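PDB 6KXT: protein BONZAI 1 from Arabidopsis thaliana, which negatively regulates cell death, defence responses and several resistance genes, and binds phospholipids in a calcium-dependent manner. Local coordinates for residues I16-S21 / L36-I41; S30-F35 / S95-V100; E108-H111 / G116-F119. All blocks are in the same frame, centred on the assembly; numbering follows the deposited sequence.

Contact 1: residues I16-S21 / L36-I41; sequences IVFRCS and LVVSKI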
loop_
_atom_site.group_PDB
_atom_site.type_symbol
_atom_site.label_atom_id
_atom_site.label_comp_id
_atom_site.label_asym_id
_atom_site.label_seq_id
_atom_site.Cartn_x
_atom_site.Cartn_y
_atom_site.Cartn_z
ATOM N N ILE A 16 -10.303 -0.839 -0.991
ATOM C CA ILE A 16 -9.479 -0.231 0.079
ATOM C C ILE A 16 -9.262 1.235 -0.202
ATOM O O ILE A 16 -8.875 1.609 -1.327
ATOM C CB ILE A 16 -8.113 -0.939 0.239
ATOM C CG1 ILE A 16 -8.299 -2.453 0.382
ATOM C CG2 ILE A 16 -7.366 -0.298 1.422
ATOM C CD1 ILE A 16 -7.027 -3.231 0.698
ATOM N N VAL A 17 -9.527 2.075 0.782
ATOM C CA VAL A 17 -9.145 3.514 0.752
ATOM C C VAL A 17 -7.942 3.629 1.690
ATOM O O VAL A 17 -8.066 3.375 2.915
ATOM C CB VAL A 17 -10.284 4.463 1.150
ATOM C CG1 VAL A 17 -9.747 5.882 1.338
ATOM C CG2 VAL A 17 -11.417 4.426 0.133
ATOM N N PHE A 18 -6.802 4.012 1.155
ATOM C CA PHE A 18 -5.551 4.297 1.865
ATOM C C PHE A 18 -5.399 5.781 2.135
ATOM O O PHE A 18 -5.791 6.623 1.329
ATOM C CB PHE A 18 -4.351 3.842 1.034
ATOM C CG PHE A 18 -4.214 2.352 0.866
ATOM C CD1 PHE A 18 -3.807 1.578 1.946
ATOM C CD2 PHE A 18 -4.397 1.739 -0.354
ATOM C CE1 PHE A 18 -3.568 0.215 1.788
ATOM C CE2 PHE A 18 -4.149 0.377 -0.509
ATOM C CZ PHE A 18 -3.758 -0.376 0.569
ATOM N N ARG A 19 -4.824 6.063 3.298
ATOM C CA ARG A 19 -4.520 7.440 3.728
ATOM C C ARG A 19 -3.109 7.434 4.299
ATOM O O ARG A 19 -2.727 6.440 4.977
ATOM C CB ARG A 19 -5.531 7.872 4.784
ATOM C CG ARG A 19 -5.151 9.147 5.510
ATOM C CD ARG A 19 -6.330 9.544 6.408
ATOM N NE ARG A 19 -6.567 8.671 7.567
ATOM C CZ ARG A 19 -5.941 8.797 8.721
ATOM N NH1 ARG A 19 -4.974 9.690 8.883
ATOM N NH2 ARG A 19 -6.276 8.020 9.738
ATOM N N CYS A 20 -2.339 8.498 4.122
ATOM C CA CYS A 20 -1.070 8.682 4.819
ATOM C C CYS A 20 -1.121 9.918 5.706
ATOM O O CYS A 20 -1.867 10.886 5.367
ATOM C CB CYS A 20 0.129 8.788 3.901
ATOM S SG CYS A 20 0.366 7.302 2.897
ATOM N N SER A 21 -0.350 9.847 6.791
ATOM C CA SER A 21 -0.165 10.955 7.751
ATOM C C SER A 21 1.300 11.394 7.743
ATOM O O SER A 21 2.164 10.529 7.898
ATOM C CB SER A 21 -0.606 10.502 9.110
ATOM O OG SER A 21 -0.771 11.594 9.984
ATOM N N LEU A 36 0.602 5.530 -4.308
ATOM C CA LEU A 36 0.904 4.192 -3.744
ATOM C C LEU A 36 0.922 3.149 -4.856
ATOM O O LEU A 36 0.116 3.235 -5.812
ATOM C CB LEU A 36 -0.125 3.711 -2.709
ATOM C CG LEU A 36 -0.381 4.607 -1.520
ATOM C CD1 LEU A 36 -1.428 3.966 -0.610
ATOM C CD2 LEU A 36 0.896 4.862 -0.777
ATOM N N VAL A 37 1.789 2.181 -4.722
ATOM C CA VAL A 37 1.821 0.983 -5.591
ATOM C C VAL A 37 1.724 -0.222 -4.660
ATOM O O VAL A 37 2.460 -0.336 -3.678
ATOM C CB VAL A 37 3.115 0.935 -6.417
ATOM C CG1 VAL A 37 3.165 -0.349 -7.211
ATOM C CG2 VAL A 37 3.221 2.189 -7.288
ATOM N N VAL A 38 0.789 -1.120 -4.969
ATOM C CA VAL A 38 0.670 -2.438 -4.304
ATOM C C VAL A 38 1.278 -3.482 -5.212
ATOM O O VAL A 38 0.940 -3.477 -6.410
ATOM C CB VAL A 38 -0.789 -2.755 -3.995
ATOM C CG1 VAL A 38 -0.898 -4.073 -3.282
ATOM C CG2 VAL A 38 -1.405 -1.676 -3.127
ATOM N N SER A 39 2.180 -4.281 -4.686
ATOM C CA SER A 39 2.904 -5.287 -5.507
ATOM C C SER A 39 2.862 -6.654 -4.839
ATOM O O SER A 39 3.010 -6.842 -3.618
ATOM C CB SER A 39 4.347 -4.866 -5.772
ATOM O OG SER A 39 4.363 -3.584 -6.319
ATOM N N LYS A 40 2.696 -7.678 -5.694
ATOM C CA LYS A 40 2.675 -9.097 -5.290
ATOM C C LYS A 40 4.088 -9.666 -5.214
ATOM O O LYS A 40 4.879 -9.413 -6.111
ATOM C CB LYS A 40 1.790 -9.855 -6.279
ATOM C CG LYS A 40 1.595 -11.338 -5.989
ATOM C CD LYS A 40 0.941 -12.038 -7.169
ATOM C CE LYS A 40 0.301 -13.364 -6.824
ATOM N NZ LYS A 40 1.195 -14.214 -6.008
ATOM N N ILE A 41 4.397 -10.347 -4.140
ATOM C CA ILE A 41 5.712 -11.007 -3.947
ATOM C C ILE A 41 5.777 -12.279 -4.812
ATOM O O ILE A 41 4.819 -13.083 -4.844
ATOM C CB ILE A 41 5.944 -11.282 -2.463
ATOM C CG1 ILE A 41 6.102 -9.933 -1.739
ATOM C CG2 ILE A 41 7.182 -12.167 -2.289
ATOM C CD1 ILE A 41 6.036 -9.951 -0.238
#
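Phe18 and Leu36 meet in the middle of the domain, about 2 Å (centre to centre) from the middle of the chain, where two β-sheets are pressed face to face. Strand 16-21 and strand 36-40 belong to different sheets; their axes approach to 10.3 Å and their N-to-C directions make an angle of 126°, so side chains alone span the gap. The tight part is small. Leu36 has two conformations, and in one of them its CD1 methyl lies 3.4 Å from CB of Phe18 and 3.5 Å from CG of the same residue, lodged at the root of the aromatic side chain and obliquely to its ring. Phe18 carries CG beside its backbone N and anti to the carbonyl carbon (chi1 -68°), a setting that sends the ring past Leu36 toward Val38. One ring face is taken by Ile16 of the same strand, whose CG2 sits 3.6 Å above the plane of Phe18, over the centre.

Packing then slackens: Phe18 CE2 stands 4.3 Å from Val38 CG2, and Cys20 SG keeps 4.4 Å from Leu36 CD2. Leu135 packs on Phe18, and Cys85 and Trp64 on Leu36. On the outer side of strand 16-21 the character changes, for Arg19 points away from segment 36-41, pairs with Asp138 in a salt bridge and meets the Phe136 ring as a cation-pi partner. Two antiparallel sheets thus pack face to face with an apolar interior between them, as in the C2-domain β-sandwich.

Contact 2: residues S30-F35 / S95-V100; sequences SKSDPF and SLIGKV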
loop_
_atom_site.group_PDB
_atom_site.type_symbol
_atom_site.label_atom_id
_atom_site.label_comp_id
_atom_site.label_asym_id
_atom_site.label_seq_id
_atom_site.Cartn_x
_atom_site.Cartn_y
_atom_site.Cartn_z
ATOM N N SER A 30 11.389 20.109 -2.898
ATOM C CA SER A 30 9.989 20.188 -3.339
ATOM C C SER A 30 9.122 19.222 -2.520
ATOM O O SER A 30 9.602 18.166 -2.046
ATOM C CB SER A 30 9.859 19.936 -4.818
ATOM O OG SER A 30 10.232 18.596 -5.105
ATOM N N LYS A 31 7.883 19.609 -2.293
ATOM C CA LYS A 31 6.938 18.745 -1.571
ATOM C C LYS A 31 6.728 17.482 -2.401
ATOM O O LYS A 31 6.679 17.547 -3.654
ATOM C CB LYS A 31 5.670 19.577 -1.407
ATOM C CG LYS A 31 4.680 19.146 -0.372
ATOM C CD LYS A 31 3.516 20.143 -0.206
ATOM C CE LYS A 31 3.862 21.477 0.411
ATOM N NZ LYS A 31 2.615 22.179 0.828
ATOM N N SER A 32 6.479 16.370 -1.744
ATOM C CA SER A 32 6.081 15.124 -2.435
ATOM C C SER A 32 4.774 15.271 -3.199
ATOM O O SER A 32 3.855 15.932 -2.755
ATOM C CB SER A 32 5.984 14.013 -1.430
ATOM O OG SER A 32 7.262 13.702 -0.851
ATOM N N ASP A 33 4.744 14.573 -4.329
ATOM C CA ASP A 33 3.523 14.285 -5.108
ATOM C C ASP A 33 3.258 12.791 -5.010
ATOM O O ASP A 33 3.648 12.027 -5.884
ATOM C CB ASP A 33 3.700 14.684 -6.567
ATOM C CG ASP A 33 4.123 16.133 -6.708
ATOM O OD1 ASP A 33 3.391 17.001 -6.211
ATOM O OD2 ASP A 33 5.187 16.383 -7.372
ATOM N N PRO A 34 2.649 12.329 -3.895
ATOM C CA PRO A 34 2.647 10.914 -3.614
ATOM C C PRO A 34 1.560 10.101 -4.329
ATOM O O PRO A 34 0.493 10.576 -4.630
ATOM C CB PRO A 34 2.361 10.870 -2.109
ATOM C CG PRO A 34 1.511 12.078 -1.871
ATOM C CD PRO A 34 2.081 13.118 -2.816
ATOM N N PHE A 35 1.939 8.867 -4.563
ATOM C CA PHE A 35 1.061 7.777 -4.999
ATOM C C PHE A 35 1.537 6.497 -4.326
ATOM O O PHE A 35 2.671 6.410 -3.776
ATOM C CB PHE A 35 1.084 7.667 -6.538
ATOM C CG PHE A 35 2.355 7.212 -7.196
ATOM C CD1 PHE A 35 3.434 8.068 -7.323
ATOM C CD2 PHE A 35 2.506 5.913 -7.662
ATOM C CE1 PHE A 35 4.612 7.660 -7.917
ATOM C CE2 PHE A 35 3.675 5.511 -8.309
ATOM C CZ PHE A 35 4.730 6.382 -8.417
ATOM N N SER A 95 10.820 8.829 -6.600
ATOM C CA SER A 95 11.627 8.551 -5.389
ATOM C C SER A 95 10.792 7.882 -4.309
ATOM O O SER A 95 9.596 8.167 -4.183
ATOM C CB SER A 95 12.304 9.743 -4.862
ATOM O OG SER A 95 11.387 10.795 -4.647
ATOM N N LEU A 96 11.429 6.970 -3.609
ATOM C CA LEU A 96 10.774 6.213 -2.522
ATOM C C LEU A 96 10.531 7.106 -1.315
ATOM O O LEU A 96 11.492 7.725 -0.794
ATOM C CB LEU A 96 11.645 5.024 -2.145
ATOM C CG LEU A 96 11.043 4.070 -1.119
ATOM C CD1 LEU A 96 9.731 3.479 -1.599
ATOM C CD2 LEU A 96 12.056 2.983 -0.812
ATOM N N ILE A 97 9.281 7.146 -0.880
ATOM C CA ILE A 97 8.882 7.809 0.381
ATOM C C ILE A 97 8.842 6.784 1.512
ATOM O O ILE A 97 9.336 7.110 2.593
ATOM C CB ILE A 97 7.560 8.568 0.178
ATOM C CG1 ILE A 97 7.653 9.708 -0.876
ATOM C CG2 ILE A 97 7.033 9.028 1.527
ATOM C CD1 ILE A 97 6.306 10.283 -1.292
ATOM N N GLY A 98 8.298 5.587 1.292
ATOM C CA GLY A 98 8.228 4.609 2.393
ATOM C C GLY A 98 7.615 3.305 1.926
ATOM O O GLY A 98 6.927 3.297 0.909
ATOM N N LYS A 99 7.918 2.245 2.671
ATOM C CA LYS A 99 7.483 0.876 2.370
ATOM C C LYS A 99 6.774 0.299 3.588
ATOM O O LYS A 99 7.177 0.493 4.757
ATOM C CB LYS A 99 8.759 0.049 2.127
ATOM C CG LYS A 99 8.543 -1.392 1.797
ATOM C CD LYS A 99 9.869 -2.062 1.491
ATOM C CE LYS A 99 9.568 -3.432 0.932
ATOM N NZ LYS A 99 10.806 -4.193 0.759
ATOM N N VAL A 100 5.759 -0.496 3.288
ATOM C CA VAL A 100 5.051 -1.400 4.230
ATOM C C VAL A 100 4.952 -2.799 3.599
ATOM O O VAL A 100 4.864 -2.887 2.371
ATOM C CB VAL A 100 3.676 -0.752 4.507
ATOM C CG1 VAL A 100 2.623 -1.728 4.983
ATOM C CG2 VAL A 100 3.853 0.464 5.438
#
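The hydroxyl oxygen of Ser32 rests against the end of Ile97: OG lies 3.6 Å from Ile97 CD1 and 4.0 Å from Ile97 CG1, a van der Waals meeting of a polar atom with an alkyl branch. CB of Ser32 joins in, 3.7 Å from Ile97 CD1. The same methyl also reaches CB of Pro34, at 4.1 Å, so that a single carbon spans two residues of segment 30-35, one in the loop and the next but one at the start of strand 34-40. Ile97 holds CG1 beside its backbone N and anti to the carbonyl carbon (chi1 -62°), and the further extension through chi2 of 168° is what carries CD1 this far.

The two strands are not neighbours. Strand 81-87 runs between them in the same four-stranded sheet, and the isoleucine bridges past it. Its own backbone departs from regular pairing there: Ile97 and Gly98 both face Cys85 in a classic β-bulge, in which Ile97 takes the helix-like psi of -43°.

The hydrogen bonds lie beside this contact. Asp33 OD1 accepts from the backbone N of Asn58, while its own N donates to Asp87 OD1; Phe35 turns its CB away from segment 95-100 and packs edge-to-face with His94. The chemistry is thus divided: the directional bonds of Asp33 are likely to steady the loop, and Ile97 adds undirected van der Waals contact with Ser32 and Pro34, which depends on shape and on the reach of a single methyl.

Contact 3: residues E108-H111 / G116-F119; sequences EKLH and GINF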
loop_
_atom_site.group_PDB
_atom_site.type_symbol
_atom_site.label_atom_id
_atom_site.label_comp_id
_atom_site.label_asym_id
_atom_site.label_seq_id
_atom_site.Cartn_x
_atom_site.Cartn_y
_atom_site.Cartn_z
ATOM N N GLU A 108 -6.981 -5.247 6.948
ATOM C CA GLU A 108 -8.317 -5.248 7.574
ATOM C C GLU A 108 -8.161 -5.033 9.079
ATOM O O GLU A 108 -8.962 -4.274 9.636
ATOM C CB GLU A 108 -8.996 -6.561 7.245
ATOM C CG GLU A 108 -10.411 -6.654 7.764
ATOM C CD GLU A 108 -11.140 -7.933 7.332
ATOM O OE1 GLU A 108 -10.498 -8.932 7.155
ATOM O OE2 GLU A 108 -12.355 -7.847 7.197
ATOM N N LYS A 109 -7.175 -5.643 9.710
ATOM C CA LYS A 109 -6.975 -5.481 11.172
ATOM C C LYS A 109 -6.611 -4.017 11.473
ATOM O O LYS A 109 -7.141 -3.459 12.460
ATOM C CB LYS A 109 -5.961 -6.500 11.659
ATOM C CG LYS A 109 -6.451 -7.942 11.646
ATOM C CD LYS A 109 -5.292 -8.854 11.906
ATOM C CE LYS A 109 -5.685 -10.308 11.961
ATOM N NZ LYS A 109 -6.035 -10.865 10.638
ATOM N N LEU A 110 -5.774 -3.380 10.667
ATOM C CA LEU A 110 -5.449 -1.955 10.908
ATOM C C LEU A 110 -6.737 -1.147 10.808
ATOM O O LEU A 110 -6.985 -0.248 11.662
ATOM C CB LEU A 110 -4.470 -1.422 9.853
ATOM C CG LEU A 110 -3.064 -1.974 9.919
ATOM C CD1 LEU A 110 -2.305 -1.597 8.664
ATOM C CD2 LEU A 110 -2.334 -1.491 11.156
ATOM N N HIS A 111 -7.558 -1.409 9.817
ATOM C CA HIS A 111 -8.838 -0.705 9.667
ATOM C C HIS A 111 -9.714 -0.928 10.913
ATOM O O HIS A 111 -10.286 0.028 11.454
ATOM C CB HIS A 111 -9.493 -1.196 8.410
ATOM C CG HIS A 111 -10.849 -0.633 8.263
ATOM N ND1 HIS A 111 -11.142 0.703 8.084
ATOM C CD2 HIS A 111 -12.037 -1.271 8.378
ATOM C CE1 HIS A 111 -12.476 0.836 8.070
ATOM N NE2 HIS A 111 -13.021 -0.353 8.243
ATOM N N GLY A 116 -2.562 2.930 12.541
ATOM C CA GLY A 116 -1.711 3.010 11.355
ATOM C C GLY A 116 -0.517 2.065 11.430
ATOM O O GLY A 116 -0.281 1.412 12.443
ATOM N N ILE A 117 0.214 2.037 10.354
ATOM C CA ILE A 117 1.503 1.301 10.243
ATOM C C ILE A 117 2.564 2.319 9.822
ATOM O O ILE A 117 2.381 2.952 8.757
ATOM C CB ILE A 117 1.402 0.061 9.327
ATOM C CG1 ILE A 117 2.769 -0.605 9.191
ATOM C CG2 ILE A 117 0.884 0.357 7.935
ATOM C CD1 ILE A 117 3.202 -1.258 10.414
ATOM N N ASN A 118 3.652 2.398 10.581
ATOM C CA ASN A 118 4.732 3.322 10.193
ATOM C C ASN A 118 5.433 2.828 8.918
ATOM O O ASN A 118 5.711 1.627 8.798
ATOM C CB ASN A 118 5.732 3.524 11.305
ATOM C CG ASN A 118 5.159 4.380 12.412
ATOM O OD1 ASN A 118 4.253 3.969 13.132
ATOM N ND2 ASN A 118 5.711 5.572 12.599
ATOM N N PHE A 119 5.710 3.720 8.003
ATOM C CA PHE A 119 6.570 3.412 6.858
ATOM C C PHE A 119 7.985 3.107 7.329
ATOM O O PHE A 119 8.429 3.659 8.349
ATOM C CB PHE A 119 6.562 4.593 5.908
ATOM C CG PHE A 119 5.344 4.732 5.030
ATOM C CD1 PHE A 119 5.028 3.765 4.095
ATOM C CD2 PHE A 119 4.492 5.815 5.110
ATOM C CE1 PHE A 119 3.919 3.872 3.248
ATOM C CE2 PHE A 119 3.392 5.932 4.270
ATOM C CZ PHE A 119 3.095 4.954 3.328
#
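Leu110 and Gly116 bring the two backbones nearest, with CA atoms 6.2 Å apart. Between them the chain leaves helix 104-113 and, after a short connection, enters strand 117-121, so this is a local helix-to-strand return. The helix lies outside the sandwich, at the surface, and the strand belongs to the five-stranded sheet.

One side chain does the work from the helical side. Leu110 directs its CB toward the strand, and its first torsion, with CG beside the backbone N and anti to the carbonyl carbon (chi1 -69°), places CG and with it both methyls against Gly116 and Ile117. CD1 goes to Ile117, resting 3.8 Å from CG2 and 4.1 Å from CB of that residue. CD2 goes instead to the main chain, 3.8 Å from Gly116 O and 4.0 Å from Gly116 C, so that the two methyls divide between Gly116 and Ile117. Ile117 supplies its CG2 branch, which occupies the crowded position between backbone N and carbonyl carbon, while CG1 extends anti to N (chi1 177°). The two side chains cross obliquely. Ile117 also packs on Leu135, and its backbone bonds to that of Leu135.

Replacing Leu110 by an alanine would probably leave Ile117 CG2 without its helical partner and open a gap beside the carbonyl of Gly116.

Further polar ties hold the flanks: Glu108 pairs with Lys77, His111 ND1 bonds to Val137 O, and Asn118 bonds to Gln134 and Leu131. The direct contact itself is van der Waals packing, with no hydrogen bond between the segments, which is consistent with helix and strand fitting here by shape, the polar bonds lying on neighbouring residues.

The three contacts illustrate how one C2 domain, the second of this copine, is knit together. Contact 1 joins its two sheets; contact 2 lies within one of them, about 12 Å away centre to centre, and shares strand 34-40 with it. Contact 3 adds the helix, about 11 Å from contact 1 and 18 Å from contact 2. Phe119 of segment 116-119 ties the set: its CE2 lies 3.6 Å from Cys20 SG, and its CD1 lies 3.4 Å from Gly98 C in the bulged strand. Ile117 CG2 also meets Val100 CG2, at 3.9 Å. At the start of segment 30-35, Ser30 N bonds to a sulfonate oxygen of MES, most likely a buffer component.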